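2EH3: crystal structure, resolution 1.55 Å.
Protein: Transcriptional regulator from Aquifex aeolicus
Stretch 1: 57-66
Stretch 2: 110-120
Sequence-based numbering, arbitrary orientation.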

ATOM      1  N   THR A  57       1.754  17.602   7.353  1.00 18.81           N
ATOM      2  CA  THR A  57       2.566  17.056   6.268  1.00 17.95           C
ATOM      3  C   THR A  57       1.795  17.243   4.951  1.00 17.07           C
ATOM      4  O   THR A  57       2.397  17.531   3.911  1.00 18.62           O
ATOM      5  CB  THR A  57       2.941  15.560   6.507  1.00 19.03           C
ATOM      6  OG1 THR A  57       3.837  15.477   7.624  1.00 20.70           O
ATOM      7  CG2 THR A  57       3.673  14.983   5.312  1.00 20.01           C
ATOM      8  N   HIS A  58       0.476  17.126   4.995  1.00 16.81           N
ATOM      9  CA  HIS A  58      -0.340  17.333   3.789  1.00 17.05           C
ATOM     10  C   HIS A  58      -0.146  18.769   3.317  1.00 17.43           C
ATOM     11  O   HIS A  58      -0.054  19.032   2.113  1.00 15.88           O
ATOM     12  CB  HIS A  58      -1.825  17.118   4.094  1.00 18.73           C
ATOM     13  CG  HIS A  58      -2.724  17.318   2.907  1.00 18.74           C
ATOM     14  ND1 HIS A  58      -3.982  17.870   3.015  1.00 18.92           N
ATOM     15  CD2 HIS A  58      -2.559  17.020   1.596  1.00 20.87           C
ATOM     16  CE1 HIS A  58      -4.554  17.900   1.825  1.00 20.16           C
ATOM     17  NE2 HIS A  58      -3.714  17.390   0.946  1.00 19.68           N
ATOM     18  N   LYS A  59      -0.107  19.703   4.264  1.00 17.38           N
ATOM     19  CA  LYS A  59       0.083  21.107   3.908  1.00 16.78           C
ATOM     20  C   LYS A  59       1.404  21.328   3.206  1.00 15.86           C
ATOM     21  O   LYS A  59       1.484  22.207   2.347  1.00 14.83           O
ATOM     22  CB  LYS A  59      -0.041  22.008   5.136  1.00 18.66           C
ATOM     23  CG  LYS A  59      -1.491  22.308   5.460  1.00 22.05           C
ATOM     24  CD  LYS A  59      -1.666  22.948   6.820  1.00 26.32           C
ATOM     25  CE  LYS A  59      -3.078  23.455   6.968  1.00 28.26           C
ATOM     26  NZ  LYS A  59      -4.065  22.443   6.493  1.00 29.73           N
ATOM     27  N   LYS A  60       2.437  20.558   3.559  1.00 15.69           N
ATOM     28  CA  LYS A  60       3.728  20.695   2.882  1.00 15.35           C
ATOM     29  C   LYS A  60       3.552  20.209   1.445  1.00 15.52           C
ATOM     30  O   LYS A  60       4.209  20.718   0.528  1.00 17.62           O
ATOM     31  CB  LYS A  60       4.826  19.863   3.576  1.00 16.24           C
ATOM     32  CG  LYS A  60       5.246  20.448   4.906  1.00 19.53           C
ATOM     33  CD  LYS A  60       6.198  19.537   5.673  1.00 21.09           C
ATOM     34  CE  LYS A  60       6.433  20.114   7.069  1.00 22.99           C
ATOM     35  NZ  LYS A  60       7.058  19.154   8.025  1.00 25.63           N
ATOM     36  N   ILE A  61       2.672  19.222   1.255  1.00 16.53           N
ATOM     37  CA  ILE A  61       2.417  18.688  -0.077  1.00 15.35           C
ATOM     38  C   ILE A  61       1.644  19.707  -0.903  1.00 14.97           C
ATOM     39  O   ILE A  61       1.954  19.934  -2.079  1.00 15.29           O
ATOM     40  CB  ILE A  61       1.635  17.357  -0.003  1.00 16.03           C
ATOM     41  CG1 ILE A  61       2.495  16.310   0.718  1.00 17.67           C
ATOM     42  CG2 ILE A  61       1.293  16.864  -1.412  1.00 16.24           C
ATOM     43  CD1 ILE A  61       3.829  16.040   0.062  1.00 20.05           C
ATOM     44  N   ILE A  62       0.642  20.323  -0.292  1.00 15.71           N
ATOM     45  CA  ILE A  62      -0.118  21.356  -0.991  1.00 15.25           C
ATOM     46  C   ILE A  62       0.859  22.463  -1.408  1.00 15.78           C
ATOM     47  O   ILE A  62       0.817  22.926  -2.553  1.00 14.49           O
ATOM     48  CB  ILE A  62      -1.221  21.925  -0.085  1.00 16.20           C
ATOM     49  CG1 ILE A  62      -2.255  20.824   0.159  1.00 16.79           C
ATOM     50  CG2 ILE A  62      -1.875  23.178  -0.710  1.00 17.68           C
ATOM     51  CD1 ILE A  62      -3.401  21.255   1.072  1.00 17.56           C
ATOM     52  N   SER A  63       1.725  22.887  -0.488  1.00 15.53           N
ATOM     53  CA  SER A  63       2.717  23.927  -0.798  1.00 16.83           C
ATOM     54  C   SER A  63       3.616  23.518  -1.954  1.00 16.40           C
ATOM     55  O   SER A  63       3.925  24.332  -2.832  1.00 15.03           O
ATOM     56  CB  SER A  63       3.597  24.218   0.424  1.00 18.29           C
ATOM     57  OG  SER A  63       2.832  24.868   1.410  1.00 22.52           O
ATOM     58  N   LEU A  64       4.052  22.260  -1.946  1.00 16.13           N
ATOM     59  CA  LEU A  64       4.905  21.752  -3.005  1.00 18.05           C
ATOM     60  C   LEU A  64       4.240  21.954  -4.373  1.00 17.27           C
ATOM     61  O   LEU A  64       4.875  22.434  -5.320  1.00 18.20           O
ATOM     62  CB  LEU A  64       5.191  20.261  -2.771  1.00 20.79           C
ATOM     63  CG  LEU A  64       6.000  19.520  -3.842  1.00 25.04           C
ATOM     64  CD1 LEU A  64       7.047  18.642  -3.172  1.00 24.56           C
ATOM     65  CD2 LEU A  64       5.087  18.679  -4.695  1.00 25.27           C
ATOM     66  N   PHE A  65       2.969  21.581  -4.482  1.00 15.80           N
ATOM     67  CA  PHE A  65       2.273  21.736  -5.744  1.00 15.52           C
ATOM     68  C   PHE A  65       2.134  23.204  -6.103  1.00 16.68           C
ATOM     69  O   PHE A  65       2.366  23.575  -7.245  1.00 18.34           O
ATOM     70  CB  PHE A  65       0.872  21.113  -5.684  1.00 17.23           C
ATOM     71  CG  PHE A  65       0.863  19.636  -5.896  1.00 16.89           C
ATOM     72  CD1 PHE A  65       1.178  19.100  -7.134  1.00 18.99           C
ATOM     73  CD2 PHE A  65       0.548  18.770  -4.847  1.00 18.27           C
ATOM     74  CE1 PHE A  65       1.182  17.724  -7.329  1.00 20.21           C
ATOM     75  CE2 PHE A  65       0.549  17.394  -5.043  1.00 20.90           C
ATOM     76  CZ  PHE A  65       0.869  16.877  -6.293  1.00 20.52           C
ATOM     77  N   GLU A  66       1.774  24.035  -5.132  1.00 14.55           N
ATOM     78  CA  GLU A  66       1.567  25.460  -5.429  1.00 16.54           C
ATOM     79  C   GLU A  66       2.867  26.151  -5.844  1.00 16.03           C
ATOM     80  O   GLU A  66       2.890  26.948  -6.794  1.00 17.83           O
ATOM     81  CB  GLU A  66       0.975  26.193  -4.206  1.00 17.60           C
ATOM     82  CG  GLU A  66      -0.447  25.767  -3.801  1.00 23.64           C
ATOM     83  CD  GLU A  66      -0.926  26.449  -2.509  1.00 26.80           C
ATOM     84  OE1 GLU A  66      -0.070  26.874  -1.699  1.00 29.14           O
ATOM     85  OE2 GLU A  66      -2.157  26.548  -2.287  1.00 29.64           O
ATOM     86  N   GLU A 110      -8.536  10.081   1.837  1.00 13.87           N
ATOM     87  CA  GLU A 110      -8.880  11.465   1.530  1.00 16.07           C
ATOM     88  C   GLU A 110      -7.646  12.231   1.076  1.00 15.69           C
ATOM     89  O   GLU A 110      -7.679  12.952   0.068  1.00 14.60           O
ATOM     90  CB  GLU A 110      -9.509  12.138   2.765  1.00 19.29           C
ATOM     91  CG  GLU A 110     -10.993  11.809   2.935  1.00 24.65           C
ATOM     92  CD  GLU A 110     -11.509  12.038   4.356  1.00 28.78           C
ATOM     93  OE1 GLU A 110     -10.893  12.837   5.102  1.00 31.07           O
ATOM     94  OE2 GLU A 110     -12.542  11.422   4.727  1.00 29.43           O
ATOM     95  N   LYS A 111      -6.542  12.052   1.784  1.00 13.71           N
ATOM     96  CA  LYS A 111      -5.305  12.737   1.473  1.00 14.32           C
ATOM     97  C   LYS A 111      -4.702  12.288   0.168  1.00 14.31           C
ATOM     98  O   LYS A 111      -4.149  13.103  -0.574  1.00 15.28           O
ATOM     99  CB  LYS A 111      -4.292  12.537   2.610  1.00 14.53           C
ATOM    100  CG  LYS A 111      -4.731  13.167   3.903  1.00 17.72           C
ATOM    101  CD  LYS A 111      -5.231  14.611   3.707  1.00 20.69           C
ATOM    102  CE  LYS A 111      -5.446  15.271   5.063  1.00 21.59           C
ATOM    103  NZ  LYS A 111      -6.000  16.652   4.985  1.00 23.03           N
ATOM    104  N   ILE A 112      -4.796  10.993  -0.120  1.00 13.86           N
ATOM    105  CA  ILE A 112      -4.262  10.466  -1.366  1.00 14.72           C
ATOM    106  C   ILE A 112      -5.072  11.044  -2.508  1.00 14.67           C
ATOM    107  O   ILE A 112      -4.511  11.498  -3.507  1.00 15.40           O
ATOM    108  CB  ILE A 112      -4.363   8.927  -1.453  1.00 16.08           C
ATOM    109  CG1 ILE A 112      -3.490   8.277  -0.373  1.00 18.01           C
ATOM    110  CG2 ILE A 112      -3.972   8.471  -2.883  1.00 17.44           C
ATOM    111  CD1 ILE A 112      -1.991   8.351  -0.650  1.00 19.46           C
ATOM    112  N   GLU A 113      -6.390  11.031  -2.350  1.00 15.91           N
ATOM    113  CA  GLU A 113      -7.267  11.548  -3.399  1.00 15.84           C
ATOM    114  C   GLU A 113      -6.965  13.009  -3.654  1.00 16.08           C
ATOM    115  O   GLU A 113      -6.967  13.443  -4.806  1.00 15.42           O
ATOM    116  CB  GLU A 113      -8.737  11.378  -2.989  1.00 18.62           C
ATOM    117  CG  GLU A 113      -9.765  11.946  -3.969  1.00 23.19           C
ATOM    118  CD  GLU A 113      -9.604  11.400  -5.378  1.00 26.45           C
ATOM    119  OE1 GLU A 113      -9.144  10.251  -5.514  1.00 28.05           O
ATOM    120  OE2 GLU A 113      -9.954  12.119  -6.351  1.00 29.83           O
ATOM    121  N   ASP A 114      -6.702  13.770  -2.590  1.00 14.22           N
ATOM    122  CA  ASP A 114      -6.406  15.185  -2.779  1.00 15.66           C
ATOM    123  C   ASP A 114      -5.109  15.362  -3.530  1.00 15.74           C
ATOM    124  O   ASP A 114      -5.022  16.199  -4.439  1.00 15.71           O
ATOM    125  CB  ASP A 114      -6.291  15.939  -1.458  1.00 18.31           C
ATOM    126  CG  ASP A 114      -6.082  17.437  -1.672  1.00 20.51           C
ATOM    127  OD1 ASP A 114      -7.016  18.103  -2.164  1.00 23.55           O
ATOM    128  OD2 ASP A 114      -4.981  17.943  -1.378  1.00 23.18           O
ATOM    129  N   ALA A 115      -4.089  14.588  -3.164  1.00 15.08           N
ATOM    130  CA  ALA A 115      -2.811  14.689  -3.856  1.00 14.69           C
ATOM    131  C   ALA A 115      -3.023  14.304  -5.326  1.00 15.45           C
ATOM    132  O   ALA A 115      -2.456  14.930  -6.231  1.00 16.12           O
ATOM    133  CB  ALA A 115      -1.783  13.750  -3.213  1.00 16.72           C
ATOM    134  N   LYS A 116      -3.831  13.264  -5.560  1.00 15.44           N
ATOM    135  CA  LYS A 116      -4.095  12.815  -6.923  1.00 15.95           C
ATOM    136  C   LYS A 116      -4.801  13.904  -7.729  1.00 13.95           C
ATOM    137  O   LYS A 116      -4.436  14.144  -8.887  1.00 15.01           O
ATOM    138  CB  LYS A 116      -4.955  11.549  -6.917  1.00 17.07           C
ATOM    139  CG  LYS A 116      -4.943  10.825  -8.252  1.00 20.20           C
ATOM    140  CD  LYS A 116      -5.492   9.417  -8.103  1.00 24.79           C
ATOM    141  CE  LYS A 116      -6.954   9.337  -8.496  1.00 27.96           C
ATOM    142  NZ  LYS A 116      -7.118   9.422  -9.967  1.00 27.77           N
ATOM    143  N   ARG A 117      -5.792  14.561  -7.120  1.00 15.18           N
ATOM    144  CA  ARG A 117      -6.515  15.627  -7.809  1.00 15.03           C
ATOM    145  C   ARG A 117      -5.562  16.756  -8.188  1.00 13.91           C
ATOM    146  O   ARG A 117      -5.617  17.269  -9.310  1.00 13.73           O
ATOM    147  CB  ARG A 117      -7.645  16.203  -6.943  1.00 19.52           C
ATOM    148  CG  ARG A 117      -8.882  15.315  -6.823  1.00 24.88           C
ATOM    149  CD  ARG A 117     -10.072  16.098  -6.237  1.00 28.23           C
ATOM    150  NE  ARG A 117      -9.807  16.652  -4.906  1.00 32.50           N
ATOM    151  CZ  ARG A 117      -9.927  15.968  -3.768  1.00 33.40           C
ATOM    152  NH1 ARG A 117     -10.313  14.703  -3.799  1.00 35.65           N
ATOM    153  NH2 ARG A 117      -9.661  16.546  -2.605  1.00 34.38           N
ATOM    154  N   ARG A 118      -4.671  17.131  -7.270  1.00 13.87           N
ATOM    155  CA  ARG A 118      -3.733  18.205  -7.568  1.00 12.80           C
ATOM    156  C   ARG A 118      -2.734  17.825  -8.646  1.00 12.47           C
ATOM    157  O   ARG A 118      -2.380  18.640  -9.510  1.00 12.24           O
ATOM    158  CB  ARG A 118      -2.989  18.620  -6.298  1.00 13.45           C
ATOM    159  CG  ARG A 118      -3.907  19.250  -5.310  1.00 13.74           C
ATOM    160  CD  ARG A 118      -3.171  19.573  -4.031  1.00 13.60           C
ATOM    161  NE  ARG A 118      -4.078  20.142  -3.033  1.00 17.47           N
ATOM    162  CZ  ARG A 118      -4.364  21.439  -2.958  1.00 20.80           C
ATOM    163  NH1 ARG A 118      -3.814  22.289  -3.817  1.00 22.16           N
ATOM    164  NH2 ARG A 118      -5.190  21.875  -2.024  1.00 22.72           N
ATOM    165  N   PHE A 119      -2.249  16.591  -8.593  1.00 11.57           N
ATOM    166  CA  PHE A 119      -1.319  16.134  -9.580  1.00 11.27           C
ATOM    167  C   PHE A 119      -2.012  16.103 -10.948  1.00 10.78           C
ATOM    168  O   PHE A 119      -1.434  16.491 -11.976  1.00 10.47           O
ATOM    169  CB  PHE A 119      -0.812  14.749  -9.174  1.00 12.76           C
ATOM    170  CG  PHE A 119       0.266  14.224 -10.054  1.00 17.20           C
ATOM    171  CD1 PHE A 119       1.248  15.061 -10.585  1.00 16.49           C
ATOM    172  CD2 PHE A 119       0.308  12.854 -10.337  1.00 17.37           C
ATOM    173  CE1 PHE A 119       2.264  14.544 -11.388  1.00 18.80           C
ATOM    174  CE2 PHE A 119       1.310  12.331 -11.131  1.00 20.58           C
ATOM    175  CZ  PHE A 119       2.291  13.170 -11.659  1.00 20.03           C
ATOM    176  N   GLU A 120      -3.252  15.633 -10.964  1.00 11.67           N
ATOM    177  CA  GLU A 120      -3.995  15.588 -12.226  1.00 13.79           C
ATOM    178  C   GLU A 120      -4.131  16.957 -12.829  1.00 12.64           C
ATOM    179  O   GLU A 120      -3.909  17.126 -14.047  1.00 11.59           O
ATOM    180  CB  GLU A 120      -5.403  15.019 -12.037  1.00 14.44           C
ATOM    181  CG  GLU A 120      -5.393  13.552 -12.054  1.00 19.54           C
ATOM    182  CD  GLU A 120      -6.737  12.951 -12.306  1.00 17.83           C
ATOM    183  OE1 GLU A 120      -6.761  11.714 -12.238  1.00 22.67           O
ATOM    184  OE2 GLU A 120      -7.754  13.670 -12.568  1.00 18.83           O
TER

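The two helices run parallel, their axes 2° apart in direction and 10.7 Å apart at closest approach, and bury 443 Å² between them. His58 lies across from Lys111 and Phe65 across from Arg118, each pair with CA atoms 7.2 Å apart, so the same spacing of seven residues recurs on both helices.

A hydrogen bond crosses the contact. His58, with chi1 t, points toward the second helix and donates from NE2 to Asp114 OD2 at 2.7 Å, the carboxylate oxygen lying near the plane of the imidazole at its edge. The same oxygen accepts from Arg118 NE at 2.9 Å in an intrahelical salt bridge. Asp114 thus joins the imidazole to the guanidinium.

Aliphatic parts of charged side chains cover the two rings. Lys111 CD sits 3.8 Å from the centroid of the His58 ring, over its face; a long side chain suits this place because its methylenes can pack while the amino group reaches beyond. Arg118 CB sits 3.9 Å from the centroid of the Phe65 ring, again over a face, and the chain runs on, leaving NE to bond Asp114 OD2 and the guanidinium to meet Ile62. There Ile62 CD1 lies 3.6 Å from Arg118 NH2, and Ile62 CG1 lies over one flat face of the guanidinium, an aliphatic side chain against a planar cation.

Apolar packing completes the contact. Phe65 CZ lies 4.0 Å from Phe119 CB; a large apolar ring suits this buried position, where Phe65 points toward the second helix.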